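CRISPR-associated protein CasA/Cse1 (Thermus thermophilus, PDB 4AN8) forms the large subunit of the type I-E CRISPR Cascade ribonucleoprotein complex and takes part in selecting foreign DNA during bacterial adaptive immunity. Local coordinates at residues P74-R82 against N327-L337; E53-L64 against L193-L203. All coordinates share one frame; numbering follows the deposited sequence.

Interaction 1. Residues P74-R82 against N327-L337; sequences PEDVLDWWR and NLQGELEDEGL
Leu-332 comes at about a right angle over one face of the Trp-81 indole, setting both methyls on it. Its CD2 makes a CH-pi contact 3.6 Å from the centroid of the Trp-81 five-membered ring and only 2° off the ring normal, while CD1 lies against the benzo part, 3.8 Å from Trp-81 CZ2. With CG anti to its backbone N (chi1 -172°), Trp-81 swings the indole out to meet the leucine. Apolar packing continues along the helices through Leu-328, a knob into the hole made by Pro-74, Val-77, Leu-78 and Trp-81. Its CD2 is 3.6 Å from Val-77 CG1, and its CD1 is 3.8 Å from Leu-78 CG. This single knob in a hole joins helix 74-83 to the C-terminal end of helix 320-333, the short segments crossing at -56°. Leu-78 CD1 reaches the CB of Glu-331 at 3.6 Å, and Leu-337 CD1 packs 3.7 Å from Arg-82 CG. At the solvent-exposed end the contact turns polar. Arg-82 NH1 donates to Glu-335 OE1 at 3.0 Å in a bent bond, near the guanidinium plane but tilted out of the carboxylate plane on its syn side. Arg-82 NH2 also pairs with Asp-79 OD1, a salt bridge of weak hydrogen-bond geometry, giving a three-residue network.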
loop_
_atom_site.group_PDB
_atom_site.type_symbol
_atom_site.label_atom_id
_atom_site.label_comp_id
_atom_site.label_asym_id
_atom_site.label_seq_id
_atom_site.Cartn_x
_atom_site.Cartn_y
_atom_site.Cartn_z
ATOM N N PRO A 74 13.014 -18.951 6.185
ATOM C CA PRO A 74 13.751 -17.712 5.933
ATOM C C PRO A 74 15.164 -18.035 5.467
ATOM O O PRO A 74 15.706 -17.285 4.656
ATOM C CB PRO A 74 13.772 -17.008 7.295
ATOM C CG PRO A 74 12.733 -17.701 8.138
ATOM C CD PRO A 74 12.584 -19.087 7.592
ATOM N N GLU A 75 15.744 -19.136 5.945
ATOM C CA GLU A 75 17.077 -19.564 5.504
ATOM C C GLU A 75 17.190 -19.663 3.974
ATOM O O GLU A 75 18.202 -19.256 3.385
ATOM C CB GLU A 75 17.464 -20.901 6.147
ATOM C CG GLU A 75 17.878 -20.815 7.619
ATOM C CD GLU A 75 16.715 -20.550 8.571
ATOM O OE1 GLU A 75 15.547 -20.804 8.201
ATOM O OE2 GLU A 75 16.979 -20.091 9.704
ATOM N N ASP A 76 16.152 -20.196 3.334
ATOM C CA ASP A 76 16.106 -20.262 1.879
ATOM C C ASP A 76 16.226 -18.887 1.238
ATOM O O ASP A 76 16.906 -18.728 0.228
ATOM C CB ASP A 76 14.826 -20.945 1.403
ATOM C CG ASP A 76 14.701 -22.356 1.923
ATOM O OD1 ASP A 76 15.741 -22.942 2.266
ATOM O OD2 ASP A 76 13.576 -22.879 2.009
ATOM N N VAL A 77 15.561 -17.894 1.816
ATOM C CA VAL A 77 15.576 -16.556 1.236
ATOM C C VAL A 77 16.995 -16.012 1.332
ATOM O O VAL A 77 17.491 -15.373 0.404
ATOM C CB VAL A 77 14.573 -15.611 1.957
ATOM C CG1 VAL A 77 14.697 -14.208 1.423
ATOM C CG2 VAL A 77 13.137 -16.114 1.761
ATOM N N LEU A 78 17.637 -16.293 2.463
ATOM C CA LEU A 78 19.017 -15.899 2.727
ATOM C C LEU A 78 19.987 -16.507 1.717
ATOM O O LEU A 78 20.841 -15.811 1.153
ATOM C CB LEU A 78 19.412 -16.344 4.135
ATOM C CG LEU A 78 19.206 -15.331 5.251
ATOM C CD1 LEU A 78 19.427 -15.973 6.610
ATOM C CD2 LEU A 78 20.158 -14.159 5.036
ATOM N N ASP A 79 19.854 -17.808 1.498
ATOM C CA ASP A 79 20.588 -18.464 0.429
ATOM C C ASP A 79 20.469 -17.664 -0.866
ATOM O O ASP A 79 21.479 -17.278 -1.451
ATOM C CB ASP A 79 20.058 -19.884 0.194
ATOM C CG ASP A 79 20.670 -20.904 1.132
ATOM O OD1 ASP A 79 21.902 -20.868 1.326
ATOM O OD2 ASP A 79 19.921 -21.749 1.673
ATOM N N TRP A 80 19.240 -17.426 -1.327
ATOM C CA TRP A 80 19.057 -16.762 -2.613
ATOM C C TRP A 80 19.666 -15.381 -2.580
ATOM O O TRP A 80 20.151 -14.890 -3.589
ATOM C CB TRP A 80 17.579 -16.688 -2.997
ATOM C CG TRP A 80 16.961 -18.034 -3.002
ATOM C CD1 TRP A 80 17.600 -19.223 -3.210
ATOM C CD2 TRP A 80 15.583 -18.348 -2.766
ATOM N NE1 TRP A 80 16.701 -20.260 -3.134
ATOM C CE2 TRP A 80 15.457 -19.752 -2.856
ATOM C CE3 TRP A 80 14.445 -17.581 -2.498
ATOM C CZ2 TRP A 80 14.242 -20.406 -2.671
ATOM C CZ3 TRP A 80 13.236 -18.228 -2.320
ATOM C CH2 TRP A 80 13.143 -19.627 -2.410
ATOM N N TRP A 81 19.635 -14.755 -1.416
ATOM C CA TRP A 81 20.258 -13.453 -1.254
ATOM C C TRP A 81 21.763 -13.591 -1.467
ATOM O O TRP A 81 22.360 -12.826 -2.210
ATOM C CB TRP A 81 19.983 -12.883 0.145
ATOM C CG TRP A 81 20.434 -11.485 0.288
ATOM C CD1 TRP A 81 21.724 -11.028 0.227
ATOM C CD2 TRP A 81 19.608 -10.327 0.507
ATOM N NE1 TRP A 81 21.750 -9.665 0.392
ATOM C CE2 TRP A 81 20.467 -9.208 0.568
ATOM C CE3 TRP A 81 18.230 -10.128 0.663
ATOM C CZ2 TRP A 81 19.988 -7.896 0.786
ATOM C CZ3 TRP A 81 17.757 -8.820 0.865
ATOM C CH2 TRP A 81 18.635 -7.731 0.926
ATOM N N ARG A 82 22.371 -14.559 -0.784
ATOM C CA ARG A 82 23.807 -14.807 -0.909
ATOM C C ARG A 82 24.211 -15.104 -2.356
ATOM O O ARG A 82 25.177 -14.534 -2.863
ATOM C CB ARG A 82 24.261 -15.947 0.019
ATOM C CG ARG A 82 24.640 -15.492 1.423
ATOM C CD ARG A 82 25.302 -16.605 2.244
ATOM N NE ARG A 82 24.482 -17.806 2.218
ATOM C CZ ARG A 82 23.545 -18.101 3.114
ATOM N NH1 ARG A 82 23.320 -17.294 4.148
ATOM N NH2 ARG A 82 22.840 -19.219 2.981
ATOM N N ASN A 327 13.277 -9.542 10.235
ATOM C CA ASN A 327 14.040 -10.738 10.575
ATOM C C ASN A 327 15.202 -10.971 9.595
ATOM O O ASN A 327 16.357 -11.147 10.003
ATOM C CB ASN A 327 13.108 -11.947 10.635
ATOM C CG ASN A 327 13.826 -13.228 11.004
ATOM O OD1 ASN A 327 13.863 -14.176 10.215
ATOM N ND2 ASN A 327 14.395 -13.271 12.215
ATOM N N LEU A 328 14.904 -10.946 8.303
ATOM C CA LEU A 328 15.952 -11.029 7.309
ATOM C C LEU A 328 17.049 -9.977 7.545
ATOM O O LEU A 328 18.239 -10.255 7.379
ATOM C CB LEU A 328 15.374 -10.872 5.901
ATOM C CG LEU A 328 16.146 -11.604 4.811
ATOM C CD1 LEU A 328 16.139 -13.119 5.095
ATOM C CD2 LEU A 328 15.558 -11.310 3.418
ATOM N N GLN A 329 16.658 -8.765 7.914
ATOM C CA GLN A 329 17.655 -7.715 8.067
ATOM C C GLN A 329 18.621 -8.034 9.209
ATOM O O GLN A 329 19.815 -7.747 9.125
ATOM C CB GLN A 329 17.002 -6.350 8.267
ATOM C CG GLN A 329 18.016 -5.215 8.378
ATOM C CD GLN A 329 17.365 -3.842 8.315
ATOM O OE1 GLN A 329 17.730 -3.019 7.484
ATOM N NE2 GLN A 329 16.382 -3.600 9.177
ATOM N N GLY A 330 18.094 -8.632 10.272
ATOM C CA GLY A 330 18.918 -9.091 11.377
ATOM C C GLY A 330 19.908 -10.172 10.963
ATOM O O GLY A 330 21.094 -10.085 11.269
ATOM N N GLU A 331 19.419 -11.182 10.251
ATOM C CA GLU A 331 20.261 -12.284 9.783
ATOM C C GLU A 331 21.340 -11.828 8.783
ATOM O O GLU A 331 22.433 -12.398 8.727
ATOM C CB GLU A 331 19.401 -13.409 9.200
ATOM C CG GLU A 331 18.392 -13.992 10.189
ATOM C CD GLU A 331 19.048 -14.789 11.314
ATOM O OE1 GLU A 331 19.761 -15.771 11.007
ATOM O OE2 GLU A 331 18.853 -14.443 12.504
ATOM N N LEU A 332 21.045 -10.798 8.000
ATOM C CA LEU A 332 22.043 -10.277 7.088
ATOM C C LEU A 332 23.101 -9.540 7.894
ATOM O O LEU A 332 24.263 -9.467 7.491
ATOM C CB LEU A 332 21.418 -9.339 6.059
ATOM C CG LEU A 332 20.440 -9.911 5.034
ATOM C CD1 LEU A 332 19.588 -8.772 4.470
ATOM C CD2 LEU A 332 21.166 -10.665 3.930
ATOM N N GLU A 333 22.695 -8.995 9.035
ATOM C CA GLU A 333 23.613 -8.262 9.902
ATOM C C GLU A 333 24.593 -9.186 10.613
ATOM O O GLU A 333 25.746 -8.824 10.829
ATOM C CB GLU A 333 22.840 -7.426 10.926
ATOM C CG GLU A 333 22.830 -5.940 10.626
ATOM C CD GLU A 333 21.838 -5.177 11.478
ATOM O OE1 GLU A 333 21.679 -5.515 12.670
ATOM O OE2 GLU A 333 21.210 -4.240 10.947
ATOM N N ASP A 334 24.136 -10.376 10.980
ATOM C CA ASP A 334 24.996 -11.340 11.668
ATOM C C ASP A 334 25.981 -11.974 10.691
ATOM O O ASP A 334 26.769 -12.842 11.056
ATOM C CB ASP A 334 24.164 -12.438 12.338
ATOM C CG ASP A 334 23.214 -11.895 13.401
ATOM O OD1 ASP A 334 23.332 -10.696 13.762
ATOM O OD2 ASP A 334 22.357 -12.671 13.878
ATOM N N GLU A 335 25.931 -11.535 9.440
ATOM C CA GLU A 335 26.756 -12.110 8.390
ATOM C C GLU A 335 27.605 -11.019 7.762
ATOM O O GLU A 335 28.390 -11.281 6.856
ATOM C CB GLU A 335 25.870 -12.750 7.324
ATOM C CG GLU A 335 26.182 -14.195 7.030
ATOM C CD GLU A 335 25.399 -14.714 5.838
ATOM O OE1 GLU A 335 24.245 -15.159 6.024
ATOM O OE2 GLU A 335 25.937 -14.671 4.707
ATOM N N GLY A 336 27.440 -9.794 8.249
ATOM C CA GLY A 336 28.157 -8.658 7.710
ATOM C C GLY A 336 27.715 -8.310 6.304
ATOM O O GLY A 336 28.347 -7.487 5.642
ATOM N N LEU A 337 26.629 -8.934 5.845
ATOM C CA LEU A 337 26.079 -8.672 4.517
ATOM C C LEU A 337 25.158 -7.452 4.518
ATOM O O LEU A 337 24.322 -7.302 3.622
ATOM C CB LEU A 337 25.287 -9.879 4.008
ATOM C CG LEU A 337 25.997 -11.146 3.525
ATOM C CD1 LEU A 337 25.002 -12.103 2.857
ATOM C CD2 LEU A 337 27.143 -10.796 2.562
#

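Interaction 2. Residues E53-L64 against L193-L203; sequences EAVLHRLLLAVL and LPTGQNLLETL
Leu-203 enters helix 53-64 as a knob among His-57, Leu-60, Leu-61 and Leu-64, and its two methyls part to different neighbours. CD1 meets Leu-64 CD1 at 3.8 Å, the two side chains crossing at about a right angle. CD2 turns the other way, to lie 4.1 Å from Leu-60 CB and equally close to Leu-61 CD2, and it also reaches the edge of the His-57 ring near its plane. Leu-36 of helix 32-37 packs on Leu-203 as well, which places the knob in the buried core.

His-57 is the other centre of the contact. Its ring is held by ND1, which donates to Glu-53 O one turn back (2.7 Å, 158° at the hydrogen); the backbone N of His-57 reaches the same oxygen from the opposite face of the carbonyl plane. That bond fixes the ring's rotation and directs NE2 at the second segment, where Thr-202 CG2 stands 3.6 Å from NE2 and Leu-199 CD1 is a little farther.

The second segment is a strand-to-helix connection. Strand 191-195, an outer strand of a three-stranded antiparallel sheet, leads through a short turn into helix 199-206, with Asn-198 as N-cap, its OD1 accepting from Glu-201 N. In the turn, Gly-196 N donates to Thr-202 OG1 at 2.9 Å, which ties the strand end to the helix while leaving the threonine methyl to His-57.

From the strand side comes Leu-193, whose chi1 of -179° extends the side chain away from its own N and carries both methyls to the imidazole. Its CD2 sits over one face of the ring, 3.9 Å from the centroid in a CH-pi contact, while CD1 approaches His-57 CG. Near CD2 lies the carboxylate of Glu-53, which forms salt bridges with Arg-344 and Arg-360.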
loop_
_atom_site.group_PDB
_atom_site.type_symbol
_atom_site.label_atom_id
_atom_site.label_comp_id
_atom_site.label_asym_id
_atom_site.label_seq_id
_atom_site.Cartn_x
_atom_site.Cartn_y
_atom_site.Cartn_z
ATOM N N GLU A 53 2.726 -0.089 -8.778
ATOM C CA GLU A 53 3.870 -0.663 -8.091
ATOM C C GLU A 53 3.427 -1.821 -7.186
ATOM O O GLU A 53 4.075 -2.871 -7.153
ATOM C CB GLU A 53 4.578 0.412 -7.269
ATOM C CG GLU A 53 5.833 -0.045 -6.535
ATOM C CD GLU A 53 6.525 1.130 -5.818
ATOM O OE1 GLU A 53 6.085 2.276 -6.015
ATOM O OE2 GLU A 53 7.487 0.923 -5.044
ATOM N N ALA A 54 2.346 -1.615 -6.434
ATOM C CA ALA A 54 1.892 -2.621 -5.469
ATOM C C ALA A 54 1.545 -3.930 -6.169
ATOM O O ALA A 54 2.057 -4.986 -5.799
ATOM C CB ALA A 54 0.699 -2.125 -4.685
ATOM N N VAL A 55 0.707 -3.838 -7.201
ATOM C CA VAL A 55 0.226 -5.043 -7.881
ATOM C C VAL A 55 1.287 -5.726 -8.720
ATOM O O VAL A 55 1.284 -6.947 -8.810
ATOM C CB VAL A 55 -1.030 -4.816 -8.747
ATOM C CG1 VAL A 55 -2.167 -4.379 -7.907
ATOM C CG2 VAL A 55 -0.758 -3.828 -9.895
ATOM N N LEU A 56 2.217 -4.971 -9.296
ATOM C CA LEU A 56 3.293 -5.596 -10.058
ATOM C C LEU A 56 4.159 -6.485 -9.148
ATOM O O LEU A 56 4.469 -7.630 -9.513
ATOM C CB LEU A 56 4.122 -4.564 -10.821
ATOM C CG LEU A 56 3.396 -3.794 -11.938
ATOM C CD1 LEU A 56 4.193 -2.561 -12.429
ATOM C CD2 LEU A 56 3.064 -4.701 -13.079
ATOM N N HIS A 57 4.493 -5.999 -7.953
ATOM C CA HIS A 57 5.190 -6.836 -6.973
ATOM C C HIS A 57 4.362 -8.038 -6.555
ATOM O O HIS A 57 4.916 -9.124 -6.400
ATOM C CB HIS A 57 5.550 -6.063 -5.703
ATOM C CG HIS A 57 6.676 -5.110 -5.883
ATOM N ND1 HIS A 57 6.481 -3.784 -6.204
ATOM C CD2 HIS A 57 8.017 -5.290 -5.820
ATOM C CE1 HIS A 57 7.654 -3.186 -6.318
ATOM N NE2 HIS A 57 8.599 -4.075 -6.079
ATOM N N ARG A 58 3.055 -7.851 -6.349
ATOM C CA ARG A 58 2.209 -8.962 -5.863
ATOM C C ARG A 58 2.045 -10.072 -6.907
ATOM O O ARG A 58 2.038 -11.245 -6.560
ATOM C CB ARG A 58 0.840 -8.479 -5.347
ATOM C CG ARG A 58 0.943 -7.517 -4.156
ATOM C CD ARG A 58 -0.304 -6.614 -3.987
ATOM N NE ARG A 58 -1.496 -7.395 -3.647
ATOM C CZ ARG A 58 -1.761 -7.860 -2.428
ATOM N NH1 ARG A 58 -0.915 -7.625 -1.440
ATOM N NH2 ARG A 58 -2.864 -8.573 -2.203
ATOM N N LEU A 59 1.926 -9.695 -8.174
ATOM C CA LEU A 59 1.939 -10.666 -9.261
ATOM C C LEU A 59 3.285 -11.448 -9.322
ATOM O O LEU A 59 3.299 -12.682 -9.400
ATOM C CB LEU A 59 1.638 -9.977 -10.583
ATOM C CG LEU A 59 1.650 -10.897 -11.813
ATOM C CD1 LEU A 59 0.671 -12.064 -11.638
ATOM C CD2 LEU A 59 1.327 -10.110 -13.118
ATOM N N LEU A 60 4.410 -10.735 -9.254
ATOM C CA LEU A 60 5.711 -11.397 -9.269
ATOM C C LEU A 60 5.853 -12.361 -8.090
ATOM O O LEU A 60 6.331 -13.485 -8.260
ATOM C CB LEU A 60 6.872 -10.392 -9.243
ATOM C CG LEU A 60 6.965 -9.538 -10.512
ATOM C CD1 LEU A 60 8.157 -8.618 -10.436
ATOM C CD2 LEU A 60 7.005 -10.413 -11.767
ATOM N N LEU A 61 5.461 -11.899 -6.900
ATOM C CA LEU A 61 5.483 -12.733 -5.700
ATOM C C LEU A 61 4.593 -13.980 -5.835
ATOM O O LEU A 61 4.969 -15.058 -5.395
ATOM C CB LEU A 61 5.057 -11.927 -4.485
ATOM C CG LEU A 61 6.061 -10.832 -4.126
ATOM C CD1 LEU A 61 5.376 -9.727 -3.265
ATOM C CD2 LEU A 61 7.269 -11.439 -3.415
ATOM N N ALA A 62 3.406 -13.817 -6.428
ATOM C CA ALA A 62 2.516 -14.946 -6.647
ATOM C C ALA A 62 3.257 -15.983 -7.473
ATOM O O ALA A 62 3.321 -17.149 -7.098
ATOM C CB ALA A 62 1.236 -14.504 -7.381
ATOM N N VAL A 63 3.833 -15.546 -8.593
ATOM C CA VAL A 63 4.576 -16.456 -9.440
ATOM C C VAL A 63 5.731 -17.143 -8.687
ATOM O O VAL A 63 5.900 -18.355 -8.787
ATOM C CB VAL A 63 5.103 -15.778 -10.720
ATOM C CG1 VAL A 63 5.956 -16.754 -11.482
ATOM C CG2 VAL A 63 3.929 -15.306 -11.603
ATOM N N LEU A 64 6.518 -16.369 -7.942
ATOM C CA LEU A 64 7.647 -16.920 -7.190
ATOM C C LEU A 64 7.229 -17.968 -6.177
ATOM O O LEU A 64 7.824 -19.043 -6.112
ATOM C CB LEU A 64 8.424 -15.821 -6.461
ATOM C CG LEU A 64 9.340 -14.977 -7.347
ATOM C CD1 LEU A 64 9.780 -13.673 -6.674
ATOM C CD2 LEU A 64 10.548 -15.832 -7.823
ATOM N N LEU A 193 5.487 -2.601 1.905
ATOM C CA LEU A 193 6.416 -3.177 0.943
ATOM C C LEU A 193 7.860 -2.829 1.253
ATOM O O LEU A 193 8.383 -1.838 0.757
ATOM C CB LEU A 193 6.068 -2.712 -0.477
ATOM C CG LEU A 193 6.981 -3.288 -1.553
ATOM C CD1 LEU A 193 6.400 -4.610 -2.077
ATOM C CD2 LEU A 193 7.205 -2.281 -2.682
ATOM N N PRO A 194 8.519 -3.640 2.088
ATOM C CA PRO A 194 9.946 -3.435 2.327
ATOM C C PRO A 194 10.701 -3.456 1.002
ATOM O O PRO A 194 10.315 -4.166 0.066
ATOM C CB PRO A 194 10.338 -4.643 3.164
ATOM C CG PRO A 194 9.092 -5.012 3.859
ATOM C CD PRO A 194 7.987 -4.767 2.867
ATOM N N THR A 195 11.767 -2.668 0.929
ATOM C CA THR A 195 12.424 -2.406 -0.334
ATOM C C THR A 195 13.929 -2.437 -0.136
ATOM O O THR A 195 14.443 -1.904 0.859
ATOM C CB THR A 195 11.956 -1.052 -0.902
ATOM O OG1 THR A 195 10.639 -1.209 -1.453
ATOM C CG2 THR A 195 12.866 -0.558 -1.974
ATOM N N GLY A 196 14.626 -3.099 -1.058
ATOM C CA GLY A 196 16.069 -3.210 -0.974
ATOM C C GLY A 196 16.720 -2.345 -2.023
ATOM O O GLY A 196 16.112 -1.376 -2.483
ATOM N N GLN A 197 17.925 -2.707 -2.445
ATOM C CA GLN A 197 18.682 -1.848 -3.363
ATOM C C GLN A 197 18.523 -2.272 -4.817
ATOM O O GLN A 197 18.922 -1.560 -5.729
ATOM C CB GLN A 197 20.158 -1.788 -2.976
ATOM C CG GLN A 197 20.413 -0.994 -1.712
ATOM C CD GLN A 197 21.682 -0.168 -1.785
ATOM O OE1 GLN A 197 22.774 -0.664 -1.497
ATOM N NE2 GLN A 197 21.545 1.099 -2.180
ATOM N N ASN A 198 17.959 -3.456 -5.026
ATOM C CA ASN A 198 17.551 -3.855 -6.359
ATOM C C ASN A 198 16.283 -4.667 -6.239
ATOM O O ASN A 198 15.837 -4.970 -5.135
ATOM C CB ASN A 198 18.656 -4.632 -7.086
ATOM C CG ASN A 198 19.173 -5.805 -6.284
ATOM O OD1 ASN A 198 18.413 -6.662 -5.846
ATOM N ND2 ASN A 198 20.476 -5.852 -6.090
ATOM N N LEU A 199 15.713 -5.009 -7.382
ATOM C CA LEU A 199 14.459 -5.726 -7.431
ATOM C C LEU A 199 14.592 -7.105 -6.797
ATOM O O LEU A 199 13.649 -7.590 -6.160
ATOM C CB LEU A 199 13.972 -5.836 -8.890
ATOM C CG LEU A 199 12.601 -6.528 -9.055
ATOM C CD1 LEU A 199 11.500 -5.844 -8.177
ATOM C CD2 LEU A 199 12.176 -6.614 -10.540
ATOM N N LEU A 200 15.738 -7.760 -6.974
ATOM C CA LEU A 200 15.930 -9.045 -6.306
ATOM C C LEU A 200 15.771 -8.902 -4.805
ATOM O O LEU A 200 15.038 -9.672 -4.180
ATOM C CB LEU A 200 17.303 -9.659 -6.605
ATOM C CG LEU A 200 17.619 -10.917 -5.796
ATOM C CD1 LEU A 200 16.741 -12.032 -6.258
ATOM C CD2 LEU A 200 19.091 -11.293 -5.982
ATOM N N GLU A 201 16.440 -7.919 -4.217
ATOM C CA GLU A 201 16.366 -7.748 -2.767
ATOM C C GLU A 201 14.927 -7.474 -2.338
ATOM O O GLU A 201 14.431 -8.047 -1.354
ATOM C CB GLU A 201 17.292 -6.626 -2.287
ATOM C CG GLU A 201 18.767 -6.934 -2.518
ATOM C CD GLU A 201 19.733 -5.839 -2.023
ATOM O OE1 GLU A 201 19.308 -4.757 -1.563
ATOM O OE2 GLU A 201 20.950 -6.073 -2.108
ATOM N N THR A 202 14.260 -6.606 -3.098
ATOM C CA THR A 202 12.902 -6.222 -2.761
ATOM C C THR A 202 11.978 -7.447 -2.774
ATOM O O THR A 202 11.310 -7.718 -1.779
ATOM C CB THR A 202 12.385 -5.095 -3.666
ATOM O OG1 THR A 202 13.178 -3.929 -3.428
ATOM C CG2 THR A 202 10.905 -4.781 -3.354
ATOM N N LEU A 203 11.970 -8.198 -3.867
ATOM C CA LEU A 203 11.226 -9.459 -3.880
ATOM C C LEU A 203 11.587 -10.353 -2.688
ATOM O O LEU A 203 10.702 -10.862 -2.006
ATOM C CB LEU A 203 11.427 -10.215 -5.204
ATOM C CG LEU A 203 10.811 -9.482 -6.398
ATOM C CD1 LEU A 203 11.048 -10.216 -7.694
ATOM C CD2 LEU A 203 9.293 -9.204 -6.200
#

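How the interactions relate
The centres of the two interactions lie about 17 Å apart, on the same side of the chain's centre, interaction 2 being the deeper and interaction 1 the more peripheral. Along the chain their segments alternate: 53-64, 74-82, 193-203, 327-337. Helices 50-67 and 74-83 are consecutive, and helix 199-206 touches both: Leu-203 packs into helix 50-67, and Leu-204 on Val-77, Trp-80 and Trp-81 of helix 74-83. The interactions meet directly where Trp-81 CZ2 comes within 3.5 Å of Glu-201 CD. Helix 320-333 is followed by strand 342-351, which pairs with strand 191-195. Three widely separated parts of the chain are thereby joined in the globular part that precedes the C-terminal helices.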